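Long-range contacts in 75aa long hypothetical regulatory protein AsnC (Pyrococcus horikoshii, PDB 2CVI), which is of unknown function but self-associates and, as a small Lrp/AsnC ligand-binding-domain protein, may bind small effector molecules: residues Val2-Ala11 with Glu65-Ala74; Met19-Glu30 with Asp39-Asp47. All coordinates share one frame; numbering follows the deposited sequence.

Contact 1 of 2, residues Val2-Ala11 with Glu65-Ala74; sequences VTAFILMVTA and EIQMTSTMIA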
ATOM      1  N   VAL A   2       0.829   2.065  16.419  1.00 19.97           N
ATOM      2  CA  VAL A   2      -0.144   2.149  15.326  1.00 19.09           C
ATOM      3  C   VAL A   2       0.617   2.032  14.010  1.00 17.51           C
ATOM      4  O   VAL A   2       1.669   2.657  13.841  1.00 17.74           O
ATOM      5  CB  VAL A   2      -0.877   3.504  15.353  1.00 17.91           C
ATOM      6  CG1 VAL A   2      -1.810   3.627  14.142  1.00 21.86           C
ATOM      7  CG2 VAL A   2      -1.714   3.612  16.604  1.00 20.01           C
ATOM      8  N   THR A   3       0.079   1.249  13.075  1.00 17.45           N
ATOM      9  CA  THR A   3       0.677   1.031  11.772  1.00 16.06           C
ATOM     10  C   THR A   3      -0.322   1.543  10.737  1.00 14.65           C
ATOM     11  O   THR A   3      -1.507   1.242  10.815  1.00 15.01           O
ATOM     12  CB  THR A   3       0.910  -0.466  11.537  1.00 18.66           C
ATOM     13  OG1 THR A   3       1.843  -0.924  12.525  1.00 20.12           O
ATOM     14  CG2 THR A   3       1.479  -0.721  10.153  1.00 18.00           C
ATOM     15  N   ALA A   4       0.166   2.313   9.775  1.00 14.85           N
ATOM     16  CA  ALA A   4      -0.741   2.848   8.760  1.00 13.96           C
ATOM     17  C   ALA A   4      -0.045   3.048   7.430  1.00 14.24           C
ATOM     18  O   ALA A   4       1.167   3.147   7.365  1.00 14.28           O
ATOM     19  CB  ALA A   4      -1.330   4.211   9.247  1.00 13.08           C
ATOM     20  N   PHE A   5      -0.828   3.058   6.359  1.00 12.77           N
ATOM     21  CA  PHE A   5      -0.300   3.352   5.038  1.00 12.87           C
ATOM     22  C   PHE A   5      -0.925   4.669   4.617  1.00 15.22           C
ATOM     23  O   PHE A   5      -2.150   4.828   4.692  1.00 16.72           O
ATOM     24  CB  PHE A   5      -0.704   2.277   4.032  1.00 12.88           C
ATOM     25  CG  PHE A   5       0.112   1.042   4.135  1.00 13.33           C
ATOM     26  CD1 PHE A   5       1.277   0.901   3.377  1.00 13.97           C
ATOM     27  CD2 PHE A   5      -0.239   0.050   5.039  1.00 15.71           C
ATOM     28  CE1 PHE A   5       2.089  -0.190   3.520  1.00 14.20           C
ATOM     29  CE2 PHE A   5       0.553  -1.078   5.213  1.00 16.05           C
ATOM     30  CZ  PHE A   5       1.739  -1.207   4.451  1.00 16.01           C
ATOM     31  N   ILE A   6      -0.087   5.619   4.226  1.00 14.43           N
ATOM     32  CA  ILE A   6      -0.595   6.916   3.777  1.00 14.35           C
ATOM     33  C   ILE A   6      -0.435   6.954   2.247  1.00 13.58           C
ATOM     34  O   ILE A   6       0.701   6.826   1.754  1.00 14.54           O
ATOM     35  CB  ILE A   6       0.196   8.085   4.395  1.00 14.07           C
ATOM     36  CG1 ILE A   6       0.191   8.042   5.931  1.00 15.09           C
ATOM     37  CG2 ILE A   6      -0.490   9.420   3.937  1.00 14.74           C
ATOM     38  CD1 ILE A   6       1.128   9.086   6.557  1.00 17.34           C
ATOM     39  N   LEU A   7      -1.536   7.093   1.513  1.00 12.78           N
ATOM     40  CA  LEU A   7      -1.518   7.145   0.047  1.00 13.78           C
ATOM     41  C   LEU A   7      -1.507   8.614  -0.316  1.00 13.76           C
ATOM     42  O   LEU A   7      -2.333   9.374   0.188  1.00 14.55           O
ATOM     43  CB  LEU A   7      -2.756   6.436  -0.538  1.00 17.77           C
ATOM     44  CG  LEU A   7      -2.947   4.905  -0.463  1.00 23.17           C
ATOM     45  CD1 LEU A   7      -1.977   4.207  -1.374  1.00 24.74           C
ATOM     46  CD2 LEU A   7      -2.879   4.398   0.968  1.00 24.48           C
ATOM     47  N   MET A   8      -0.585   9.017  -1.185  1.00 12.66           N
ATOM     48  CA  MET A   8      -0.404  10.422  -1.509  1.00 13.08           C
ATOM     49  C   MET A   8      -0.478  10.795  -2.966  1.00 13.67           C
ATOM     50  O   MET A   8      -0.033  10.039  -3.836  1.00 13.58           O
ATOM     51  CB  MET A   8       0.960  10.892  -1.002  1.00 13.61           C
ATOM     52  CG  MET A   8       1.267  10.496   0.475  1.00 13.77           C
ATOM     53  SD  MET A   8       2.865  11.196   0.935  1.00 17.45           S
ATOM     54  CE  MET A   8       2.925  10.717   2.723  1.00 16.29           C
ATOM     55  N   VAL A   9      -1.041  11.987  -3.213  1.00 14.32           N
ATOM     56  CA  VAL A   9      -1.099  12.602  -4.549  1.00 16.22           C
ATOM     57  C   VAL A   9      -0.044  13.689  -4.445  1.00 16.95           C
ATOM     58  O   VAL A   9      -0.005  14.465  -3.492  1.00 16.43           O
ATOM     59  CB  VAL A   9      -2.468  13.233  -4.846  1.00 16.34           C
ATOM     60  CG1 VAL A   9      -2.396  14.021  -6.174  1.00 18.20           C
ATOM     61  CG2 VAL A   9      -3.526  12.188  -4.887  1.00 15.81           C
ATOM     62  N   THR A  10       0.886  13.743  -5.381  1.00 16.32           N
ATOM     63  CA  THR A  10       1.903  14.766  -5.316  1.00 16.49           C
ATOM     64  C   THR A  10       1.978  15.518  -6.631  1.00 17.02           C
ATOM     65  O   THR A  10       1.508  15.023  -7.656  1.00 17.13           O
ATOM     66  CB  THR A  10       3.312  14.183  -5.061  1.00 19.68           C
ATOM     67  OG1 THR A  10       3.720  13.417  -6.199  1.00 22.31           O
ATOM     68  CG2 THR A  10       3.341  13.268  -3.859  1.00 19.45           C
ATOM     69  N   ALA A  11       2.553  16.704  -6.576  1.00 17.51           N
ATOM     70  CA  ALA A  11       2.793  17.490  -7.787  1.00 18.65           C
ATOM     71  C   ALA A  11       3.786  16.649  -8.609  1.00 19.82           C
ATOM     72  O   ALA A  11       4.652  15.974  -8.062  1.00 17.80           O
ATOM     73  CB  ALA A  11       3.432  18.807  -7.407  1.00 18.72           C
ATOM     74  N   GLU A  65       4.382  19.973  -1.751  1.00 20.56           N
ATOM     75  CA  GLU A  65       4.396  19.151  -2.953  1.00 20.39           C
ATOM     76  C   GLU A  65       3.364  18.018  -2.793  1.00 19.66           C
ATOM     77  O   GLU A  65       2.893  17.424  -3.769  1.00 19.16           O
ATOM     78  CB  GLU A  65       5.784  18.524  -3.156  1.00 22.19           C
ATOM     79  CG  GLU A  65       6.921  19.499  -3.456  1.00 25.60           C
ATOM     80  CD  GLU A  65       7.485  20.188  -2.238  1.00 28.71           C
ATOM     81  OE1 GLU A  65       7.102  19.848  -1.109  1.00 26.62           O
ATOM     82  OE2 GLU A  65       8.340  21.085  -2.413  1.00 31.80           O
ATOM     83  N   ILE A  66       3.029  17.699  -1.546  1.00 18.07           N
ATOM     84  CA  ILE A  66       2.040  16.655  -1.283  1.00 17.97           C
ATOM     85  C   ILE A  66       0.660  17.335  -1.272  1.00 17.98           C
ATOM     86  O   ILE A  66       0.343  18.115  -0.361  1.00 20.36           O
ATOM     87  CB  ILE A  66       2.313  15.953   0.056  1.00 16.74           C
ATOM     88  CG1 ILE A  66       3.703  15.298   0.039  1.00 19.18           C
ATOM     89  CG2 ILE A  66       1.240  14.905   0.290  1.00 17.12           C
ATOM     90  CD1 ILE A  66       4.182  14.743   1.371  1.00 20.68           C
ATOM     91  N   GLN A  67      -0.150  17.045  -2.270  1.00 16.27           N
ATOM     92  CA  GLN A  67      -1.465  17.691  -2.454  1.00 16.93           C
ATOM     93  C   GLN A  67      -2.658  17.024  -1.806  1.00 18.61           C
ATOM     94  O   GLN A  67      -3.661  17.699  -1.476  1.00 19.59           O
ATOM     95  CB  GLN A  67      -1.727  17.869  -3.979  1.00 16.55           C
ATOM     96  CG  GLN A  67      -0.647  18.625  -4.688  1.00 17.16           C
ATOM     97  CD  GLN A  67      -0.833  18.637  -6.191  1.00 17.37           C
ATOM     98  OE1 GLN A  67      -1.499  17.768  -6.752  1.00 18.46           O
ATOM     99  NE2 GLN A  67      -0.228  19.611  -6.852  1.00 20.97           N
ATOM    100  N   MET A  68      -2.586  15.702  -1.613  1.00 17.65           N
ATOM    101  CA  MET A  68      -3.699  14.986  -1.033  1.00 18.92           C
ATOM    102  C   MET A  68      -3.190  13.709  -0.395  1.00 18.03           C
ATOM    103  O   MET A  68      -2.247  13.102  -0.890  1.00 18.86           O
ATOM    104  CB  MET A  68      -4.745  14.640  -2.116  1.00 23.08           C
ATOM    105  CG  MET A  68      -6.063  14.052  -1.600  1.00 31.64           C
ATOM    106  SD  MET A  68      -6.060  12.246  -1.460  1.00 40.50           S
ATOM    107  CE  MET A  68      -6.828  11.747  -3.060  1.00 39.93           C
ATOM    108  N   THR A  69      -3.738  13.382   0.764  1.00 15.60           N
ATOM    109  CA  THR A  69      -3.421  12.104   1.388  1.00 14.91           C
ATOM    110  C   THR A  69      -4.701  11.427   1.843  1.00 16.16           C
ATOM    111  O   THR A  69      -5.704  12.100   2.183  1.00 15.29           O
ATOM    112  CB  THR A  69      -2.486  12.211   2.627  1.00 14.59           C
ATOM    113  OG1 THR A  69      -3.169  12.851   3.730  1.00 14.60           O
ATOM    114  CG2 THR A  69      -1.195  12.982   2.296  1.00 16.57           C
ATOM    115  N   SER A  70      -4.666  10.093   1.802  1.00 15.11           N
ATOM    116  CA  SER A  70      -5.751   9.231   2.305  1.00 14.66           C
ATOM    117  C   SER A  70      -5.013   8.168   3.120  1.00 15.54           C
ATOM    118  O   SER A  70      -4.175   7.440   2.572  1.00 15.73           O
ATOM    119  CB  SER A  70      -6.554   8.566   1.187  1.00 16.70           C
ATOM    120  OG  SER A  70      -7.632   7.804   1.726  1.00 18.93           O
ATOM    121  N   THR A  71      -5.335   8.048   4.399  1.00 15.23           N
ATOM    122  CA  THR A  71      -4.611   7.112   5.272  1.00 15.78           C
ATOM    123  C   THR A  71      -5.438   5.886   5.658  1.00 16.76           C
ATOM    124  O   THR A  71      -6.627   6.006   5.989  1.00 18.62           O
ATOM    125  CB  THR A  71      -4.154   7.857   6.506  1.00 16.04           C
ATOM    126  OG1 THR A  71      -3.308   8.948   6.111  1.00 16.63           O
ATOM    127  CG2 THR A  71      -3.350   6.946   7.463  1.00 16.84           C
ATOM    128  N   MET A  72      -4.812   4.712   5.580  1.00 17.06           N
ATOM    129  CA  MET A  72      -5.481   3.429   5.909  1.00 16.85           C
ATOM    130  C   MET A  72      -4.839   2.918   7.212  1.00 16.26           C
ATOM    131  O   MET A  72      -3.653   2.600   7.192  1.00 15.73           O
ATOM    132  CB  MET A  72      -5.204   2.398   4.804  1.00 19.63           C
ATOM    133  CG  MET A  72      -5.480   2.837   3.361  1.00 21.06           C
ATOM    134  SD  MET A  72      -7.224   3.036   3.023  1.00 23.38           S
ATOM    135  CE  MET A  72      -7.094   4.268   1.664  1.00 22.88           C
ATOM    136  N   ILE A  73      -5.575   2.883   8.341  1.00 14.51           N
ATOM    137  CA  ILE A  73      -5.015   2.383   9.631  1.00 14.56           C
ATOM    138  C   ILE A  73      -5.122   0.865   9.696  1.00 12.58           C
ATOM    139  O   ILE A  73      -6.204   0.307   9.548  1.00 13.92           O
ATOM    140  CB  ILE A  73      -5.781   2.969  10.852  1.00 16.41           C
ATOM    141  CG1 ILE A  73      -5.676   4.490  10.876  1.00 18.33           C
ATOM    142  CG2 ILE A  73      -5.226   2.397  12.140  1.00 17.17           C
ATOM    143  CD1 ILE A  73      -6.685   5.165  11.814  1.00 20.89           C
ATOM    144  N   ALA A  74      -4.007   0.185   9.923  1.00 12.64           N
ATOM    145  CA  ALA A  74      -4.055  -1.283  10.008  1.00 13.67           C
ATOM    146  C   ALA A  74      -4.750  -1.725  11.304  1.00 13.62           C
ATOM    147  O   ALA A  74      -4.380  -1.264  12.396  1.00 15.71           O
ATOM    148  CB  ALA A  74      -2.631  -1.829   9.952  1.00 14.86           C
TER
HETATM  149  O   HOH W   1      -2.364  -0.267  13.886  1.00 22.41           O

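Contact 2 of 2, residues Met19-Glu30 with Asp39-Asp47; sequences MEKLLAMPEVKE and DLIVKVETD. With K (potassium ion), chain C.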
ATOM      1  N   MET A  19       9.958  11.656  -1.337  1.00 25.63           N
ATOM      2  CA  MET A  19      10.225  10.294  -0.863  1.00 25.09           C
ATOM      3  C   MET A  19      11.472  10.326   0.032  1.00 23.91           C
ATOM      4  O   MET A  19      11.491   9.749   1.111  1.00 23.77           O
ATOM      5  CB  MET A  19      10.438   9.363  -2.074  1.00 26.59           C
ATOM      6  CG  MET A  19       9.468   8.148  -2.245  1.00 28.22           C
ATOM      7  SD  MET A  19      10.411   6.555  -2.290  1.00 30.75           S
ATOM      8  CE  MET A  19      11.755   6.925  -3.380  1.00 28.27           C
ATOM      9  N   GLU A  20      12.509  11.034  -0.387  1.00 23.63           N
ATOM     10  CA  GLU A  20      13.690  11.073   0.457  1.00 23.82           C
ATOM     11  C   GLU A  20      13.482  11.875   1.724  1.00 22.43           C
ATOM     12  O   GLU A  20      14.001  11.509   2.786  1.00 21.96           O
ATOM     13  CB  GLU A  20      14.893  11.552  -0.327  1.00 25.73           C
ATOM     14  CG  GLU A  20      15.317  10.485  -1.345  1.00 31.16           C
ATOM     15  CD  GLU A  20      15.310   9.059  -0.751  1.00 33.86           C
ATOM     16  OE1 GLU A  20      14.420   8.257  -1.136  1.00 35.42           O
ATOM     17  OE2 GLU A  20      16.190   8.746   0.103  1.00 35.20           O
ATOM     18  N   LYS A  21      12.714  12.962   1.650  1.00 21.25           N
ATOM     19  CA  LYS A  21      12.446  13.705   2.869  1.00 21.06           C
ATOM     20  C   LYS A  21      11.580  12.862   3.786  1.00 20.06           C
ATOM     21  O   LYS A  21      11.736  12.906   5.005  1.00 21.32           O
ATOM     22  CB  LYS A  21      11.712  15.014   2.598  1.00 22.59           C
ATOM     23  CG  LYS A  21      12.589  16.121   2.022  1.00 25.15           C
ATOM     24  CD  LYS A  21      11.725  17.395   1.846  1.00 28.42           C
ATOM     25  CE  LYS A  21      12.558  18.603   1.416  1.00 30.69           C
ATOM     26  NZ  LYS A  21      13.070  18.580   0.021  1.00 34.28           N
ATOM     27  N   LEU A  22      10.655  12.101   3.196  1.00 19.78           N
ATOM     28  CA  LEU A  22       9.785  11.251   4.001  1.00 20.49           C
ATOM     29  C   LEU A  22      10.558  10.135   4.665  1.00 20.21           C
ATOM     30  O   LEU A  22      10.420   9.910   5.841  1.00 18.63           O
ATOM     31  CB  LEU A  22       8.642  10.648   3.152  1.00 20.68           C
ATOM     32  CG  LEU A  22       7.553  11.616   2.692  1.00 23.33           C
ATOM     33  CD1 LEU A  22       6.696  10.931   1.657  1.00 25.28           C
ATOM     34  CD2 LEU A  22       6.730  12.063   3.883  1.00 23.74           C
ATOM     35  N   LEU A  23      11.385   9.431   3.888  1.00 19.65           N
ATOM     36  CA  LEU A  23      12.138   8.323   4.440  1.00 20.52           C
ATOM     37  C   LEU A  23      13.062   8.738   5.577  1.00 20.66           C
ATOM     38  O   LEU A  23      13.389   7.931   6.444  1.00 22.46           O
ATOM     39  CB  LEU A  23      12.945   7.645   3.332  1.00 21.68           C
ATOM     40  CG  LEU A  23      12.108   6.578   2.636  1.00 24.08           C
ATOM     41  CD1 LEU A  23      12.843   6.110   1.364  1.00 25.33           C
ATOM     42  CD2 LEU A  23      11.806   5.420   3.625  1.00 20.57           C
ATOM     43  N   ALA A  24      13.481  10.006   5.579  1.00 20.45           N
ATOM     44  CA  ALA A  24      14.379  10.483   6.632  1.00 19.95           C
ATOM     45  C   ALA A  24      13.641  10.695   7.943  1.00 21.39           C
ATOM     46  O   ALA A  24      14.245  10.832   8.998  1.00 20.77           O
ATOM     47  CB  ALA A  24      15.063  11.771   6.192  1.00 18.24           C
ATOM     48  N   MET A  25      12.307  10.700   7.872  1.00 21.88           N
ATOM     49  CA  MET A  25      11.531  10.921   9.096  1.00 22.81           C
ATOM     50  C   MET A  25      11.434   9.647   9.906  1.00 22.78           C
ATOM     51  O   MET A  25      11.182   8.559   9.378  1.00 21.18           O
ATOM     52  CB  MET A  25      10.123  11.430   8.768  1.00 22.02           C
ATOM     53  CG  MET A  25      10.098  12.756   8.064  1.00 24.94           C
ATOM     54  SD  MET A  25       8.472  13.232   7.486  1.00 26.17           S
ATOM     55  CE  MET A  25       8.877  14.819   6.688  1.00 27.75           C
ATOM     56  N   PRO A  26      11.605   9.756  11.226  1.00 23.87           N
ATOM     57  CA  PRO A  26      11.538   8.549  12.036  1.00 22.96           C
ATOM     58  C   PRO A  26      10.249   7.710  11.961  1.00 22.33           C
ATOM     59  O   PRO A  26      10.289   6.497  12.060  1.00 23.56           O
ATOM     60  CB  PRO A  26      11.886   9.066  13.444  1.00 23.80           C
ATOM     61  CG  PRO A  26      11.410  10.437  13.429  1.00 25.04           C
ATOM     62  CD  PRO A  26      11.787  10.960  12.061  1.00 24.95           C
ATOM     63  N   GLU A  27       9.124   8.370  11.746  1.00 20.75           N
ATOM     64  CA  GLU A  27       7.866   7.656  11.657  1.00 20.58           C
ATOM     65  C   GLU A  27       7.742   6.818  10.379  1.00 19.46           C
ATOM     66  O   GLU A  27       6.986   5.850  10.351  1.00 16.60           O
ATOM     67  CB  GLU A  27       6.702   8.638  11.644  1.00 22.67           C
ATOM     68  CG  GLU A  27       6.523   9.422  12.927  1.00 27.18           C
ATOM     69  CD  GLU A  27       7.389  10.666  13.012  1.00 27.35           C
ATOM     70  OE1 GLU A  27       8.182  10.967  12.064  1.00 26.26           O
ATOM     71  OE2 GLU A  27       7.249  11.343  14.055  1.00 28.00           O
ATOM     72  N   VAL A  28       8.438   7.245   9.324  1.00 16.80           N
ATOM     73  CA  VAL A  28       8.336   6.607   8.027  1.00 16.38           C
ATOM     74  C   VAL A  28       9.242   5.402   7.915  1.00 16.05           C
ATOM     75  O   VAL A  28      10.477   5.537   8.010  1.00 17.23           O
ATOM     76  CB  VAL A  28       8.622   7.602   6.893  1.00 16.10           C
ATOM     77  CG1 VAL A  28       8.609   6.877   5.545  1.00 15.64           C
ATOM     78  CG2 VAL A  28       7.574   8.706   6.918  1.00 18.36           C
ATOM     79  N   LYS A  29       8.620   4.245   7.695  1.00 14.95           N
ATOM     80  CA  LYS A  29       9.369   3.001   7.628  1.00 16.02           C
ATOM     81  C   LYS A  29       9.654   2.498   6.241  1.00 17.12           C
ATOM     82  O   LYS A  29      10.681   1.833   6.017  1.00 18.61           O
ATOM     83  CB  LYS A  29       8.657   1.908   8.424  1.00 17.77           C
ATOM     84  CG  LYS A  29       8.340   2.318   9.872  1.00 18.95           C
ATOM     85  CD  LYS A  29       9.566   2.910  10.609  1.00 19.38           C
ATOM     86  CE  LYS A  29       9.266   3.475  12.034  1.00 22.98           C
ATOM     87  NZ  LYS A  29       9.036   2.449  13.049  1.00 24.65           N
ATOM     88  N   GLU A  30       8.759   2.798   5.302  1.00 16.23           N
ATOM     89  CA  GLU A  30       8.923   2.373   3.916  1.00 16.25           C
ATOM     90  C   GLU A  30       8.209   3.404   3.067  1.00 16.31           C
ATOM     91  O   GLU A  30       7.243   4.012   3.518  1.00 16.45           O
ATOM     92  CB  GLU A  30       8.215   1.040   3.625  1.00 18.01           C
ATOM     93  CG  GLU A  30       8.628  -0.077   4.524  1.00 19.68           C
ATOM     94  CD  GLU A  30       7.777  -1.308   4.336  1.00 22.57           C
ATOM     95  OE1 GLU A  30       7.054  -1.408   3.320  1.00 24.94           O
ATOM     96  OE2 GLU A  30       7.846  -2.190   5.214  1.00 24.75           O
ATOM     97  N   ASP A  39       0.320   8.544  -6.185  1.00 13.89           N
ATOM     98  CA  ASP A  39       1.705   8.674  -6.622  1.00 12.73           C
ATOM     99  C   ASP A  39       2.746   8.119  -5.696  1.00 14.81           C
ATOM    100  O   ASP A  39       3.865   7.790  -6.123  1.00 14.71           O
ATOM    101  CB  ASP A  39       2.026  10.160  -6.845  1.00 14.81           C
ATOM    102  CG  ASP A  39       1.097  10.797  -7.851  1.00 16.43           C
ATOM    103  OD1 ASP A  39       1.079  10.320  -9.014  1.00 15.78           O
ATOM    104  OD2 ASP A  39       0.407  11.771  -7.495  1.00 15.64           O
ATOM    105  N   LEU A  40       2.410   8.107  -4.406  1.00 14.26           N
ATOM    106  CA  LEU A  40       3.355   7.636  -3.407  1.00 16.29           C
ATOM    107  C   LEU A  40       2.611   6.897  -2.319  1.00 16.29           C
ATOM    108  O   LEU A  40       1.501   7.270  -1.963  1.00 17.39           O
ATOM    109  CB  LEU A  40       4.115   8.843  -2.790  1.00 20.22           C
ATOM    110  CG  LEU A  40       5.288   8.694  -1.807  1.00 23.58           C
ATOM    111  CD1 LEU A  40       6.383   7.827  -2.425  1.00 24.95           C
ATOM    112  CD2 LEU A  40       5.837  10.089  -1.456  1.00 24.88           C
ATOM    113  N   ILE A  41       3.204   5.815  -1.819  1.00 14.89           N
ATOM    114  CA  ILE A  41       2.617   5.067  -0.707  1.00 15.34           C
ATOM    115  C   ILE A  41       3.691   4.995   0.369  1.00 15.86           C
ATOM    116  O   ILE A  41       4.824   4.614   0.108  1.00 15.15           O
ATOM    117  CB  ILE A  41       2.259   3.648  -1.063  1.00 17.22           C
ATOM    118  CG1 ILE A  41       1.145   3.636  -2.081  1.00 20.71           C
ATOM    119  CG2 ILE A  41       1.780   2.896   0.250  1.00 18.49           C
ATOM    120  CD1 ILE A  41       0.737   2.248  -2.468  1.00 21.99           C
ATOM    121  N   VAL A  42       3.320   5.350   1.589  1.00 14.09           N
ATOM    122  CA  VAL A  42       4.271   5.348   2.686  1.00 15.68           C
ATOM    123  C   VAL A  42       3.708   4.548   3.858  1.00 14.95           C
ATOM    124  O   VAL A  42       2.506   4.619   4.158  1.00 15.68           O
ATOM    125  CB  VAL A  42       4.579   6.800   3.105  1.00 19.30           C
ATOM    126  CG1 VAL A  42       4.831   7.643   1.825  1.00 21.34           C
ATOM    127  CG2 VAL A  42       3.466   7.392   3.933  1.00 24.43           C
ATOM    128  N   LYS A  43       4.546   3.716   4.473  1.00 12.86           N
ATOM    129  CA  LYS A  43       4.126   2.922   5.633  1.00 14.24           C
ATOM    130  C   LYS A  43       4.712   3.652   6.830  1.00 15.53           C
ATOM    131  O   LYS A  43       5.917   3.903   6.892  1.00 15.66           O
ATOM    132  CB  LYS A  43       4.668   1.460   5.623  1.00 14.67           C
ATOM    133  CG  LYS A  43       4.033   0.578   6.738  1.00 17.60           C
ATOM    134  CD  LYS A  43       4.624  -0.855   6.813  1.00 17.02           C
ATOM    135  CE  LYS A  43       3.846  -1.730   7.789  1.00 19.07           C
ATOM    136  NZ  LYS A  43       4.643  -2.971   8.074  1.00 21.00           N
ATOM    137  N   VAL A  44       3.848   4.003   7.779  1.00 14.58           N
ATOM    138  CA  VAL A  44       4.287   4.671   9.002  1.00 15.34           C
ATOM    139  C   VAL A  44       3.868   3.889  10.240  1.00 16.70           C
ATOM    140  O   VAL A  44       2.910   3.109  10.232  1.00 15.92           O
ATOM    141  CB  VAL A  44       3.673   6.074   9.147  1.00 16.31           C
ATOM    142  CG1 VAL A  44       4.141   6.977   8.043  1.00 17.52           C
ATOM    143  CG2 VAL A  44       2.176   5.984   9.134  1.00 16.55           C
ATOM    144  N   GLU A  45       4.669   4.056  11.288  1.00 16.03           N
ATOM    145  CA  GLU A  45       4.377   3.488  12.604  1.00 16.69           C
ATOM    146  C   GLU A  45       4.531   4.648  13.607  1.00 17.35           C
ATOM    147  O   GLU A  45       5.519   5.395  13.581  1.00 18.62           O
ATOM    148  CB  GLU A  45       5.345   2.319  12.940  1.00 18.66           C
ATOM    149  CG  GLU A  45       5.155   1.110  12.031  1.00 19.83           C
ATOM    150  CD  GLU A  45       6.202   0.006  12.232  1.00 24.41           C
ATOM    151  OE1 GLU A  45       7.279   0.297  12.783  1.00 25.27           O
ATOM    152  OE2 GLU A  45       5.935  -1.137  11.822  1.00 25.80           O
ATOM    153  N   THR A  46       3.538   4.795  14.474  1.00 16.43           N
ATOM    154  CA  THR A  46       3.525   5.844  15.499  1.00 16.77           C
ATOM    155  C   THR A  46       3.088   5.242  16.831  1.00 16.86           C
ATOM    156  O   THR A  46       2.482   4.172  16.863  1.00 17.72           O
ATOM    157  CB  THR A  46       2.576   7.015  15.117  1.00 17.41           C
ATOM    158  OG1 THR A  46       1.232   6.538  14.983  1.00 18.51           O
ATOM    159  CG2 THR A  46       3.052   7.692  13.805  1.00 18.17           C
ATOM    160  N   ASP A  47       3.376   5.934  17.931  1.00 18.42           N
ATOM    161  CA  ASP A  47       3.004   5.409  19.237  1.00 20.69           C
ATOM    162  C   ASP A  47       1.498   5.333  19.442  1.00 20.20           C
ATOM    163  O   ASP A  47       0.959   4.362  19.990  1.00 23.03           O
ATOM    164  CB  ASP A  47       3.614   6.304  20.318  1.00 24.18           C
ATOM    165  CG  ASP A  47       5.122   6.220  20.363  1.00 29.46           C
ATOM    166  OD1 ASP A  47       5.696   5.294  19.744  1.00 32.55           O
ATOM    167  OD2 ASP A  47       5.735   7.080  21.038  1.00 32.36           O
TER
HETATM  168  K     K C1091      12.713   6.490   8.513  1.00 22.04           K
HETATM  169  O   HOH W   2      14.567   8.275  10.518  1.00 26.65           O
HETATM  170  O   HOH W   3       6.154  -3.991   5.893  1.00 22.80           O

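Contact 1 of 2, residues Val2-Ala11 with Glu65-Ala74
Phe5 and Met72 exchange two backbone hydrogen bonds in an antiparallel pairing of strands 2-10 and 66-77, the first and last strands of a ferredoxin-like fold. Met72 N to Phe5 O is nearly straight, at 2.8 Å and 174°. Leu7 and Ser70 form the next such pair. Toward Ala11 the register slips by one residue in a classic beta bulge. Gln67 and Met68 both face Val9: Gln67 N bonds Val9 O at 2.9 Å, while Met68 N reaches the same oxygen only weakly. At the other end a water accepts from Thr3 N and donates to Ala74 O.

Side-chain packing lines both sheet faces. On the face of Ile6 and Met8, which helices 15-23 and 49-59 pack against, Ile6 CG2 lies 3.7 Å from Thr69 CB, the two side chains pointing the same way. With chi1 at -57°, Ile6 turns CG2 away from its own nitrogen, and Thr71 OG1 rests 3.6 Å from Ile6 CG2. The extended Met8 chain carries SD to 3.8 Å from Ile66 CD1. On the other face, where Phe5 meets Tyr32 of the second subunit edge-to-face, Leu7 crosses Met72 at about a right angle, with Leu7 CD2 3.9 Å from Met72 CG.

Contact 2 of 2, residues Met19-Glu30 with Asp39-Asp47
The Glu45 carboxylate has Lys29 over one face and at one oxygen. Lys29 CG sits above that face, 3.7 Å from Glu45 OE1. The lysine then bends at chi2 (-50°) and chi4 (73°), and its NZ returns to Glu45 OE1 as a 2.8 Å salt bridge. NZ arrives on the anti side, 20° out of the carboxylate plane. Were Glu45 shortened to alanine, the Lys29 ammonium would probably lose this mate and its bent chain be free to turn. The Glu30 carboxylate takes the extended Lys43 chain over a face, with Lys43 CD 3.8 Å from Glu30 OE2. A water links Glu30 OE2 to Lys43 NZ. Glu30 OE1 also bonds Tyr32 OH, and Lys43 NZ bonds Tyr32 OH of the second subunit.

Strands 28-33 and 40-46 form an antiparallel hairpin with a classic beta bulge. Lys29 and Glu30 both face Lys43, whose O accepts Lys29 N at 2.8 Å and Glu30 N only weakly. Before the bulge, Leu23 O, Met25 O and Val28 O bind a potassium ion, Val28 O at 2.5 Å.

Leu22 and Leu40 meet tip to tip, and Leu22 CD1 also reaches Val42 CG1 at 3.8 Å. Helix 15-23 thus packs on strand 40-46, which lies between strands 28-33 and 2-10, while Thr46 touches Leu52 of helix 49-59.

Overall arrangement
Contacts 1 and 2 share one four-stranded antiparallel sheet, to which contact 2 adds helix 15-23; their centres are about 10 Å apart. Strand 2-10 of contact 1 lies beside strand 40-46 of contact 2. Probable backbone hydrogen bonds join them, Val2 N to Thr46 O at 2.7 Å and Ile6 N to Val42 O at 2.8 Å. Contact 1 joins the first strand of the chain to the last, and contact 2 closes a shorter connection. The side chain of Ile6 is about 12 Å from the bound potassium ion of contact 2. Both contacts reach the second subunit. There Ile73 and Ala74 pair with a strand of that chain, so the sheet continues across the dimer.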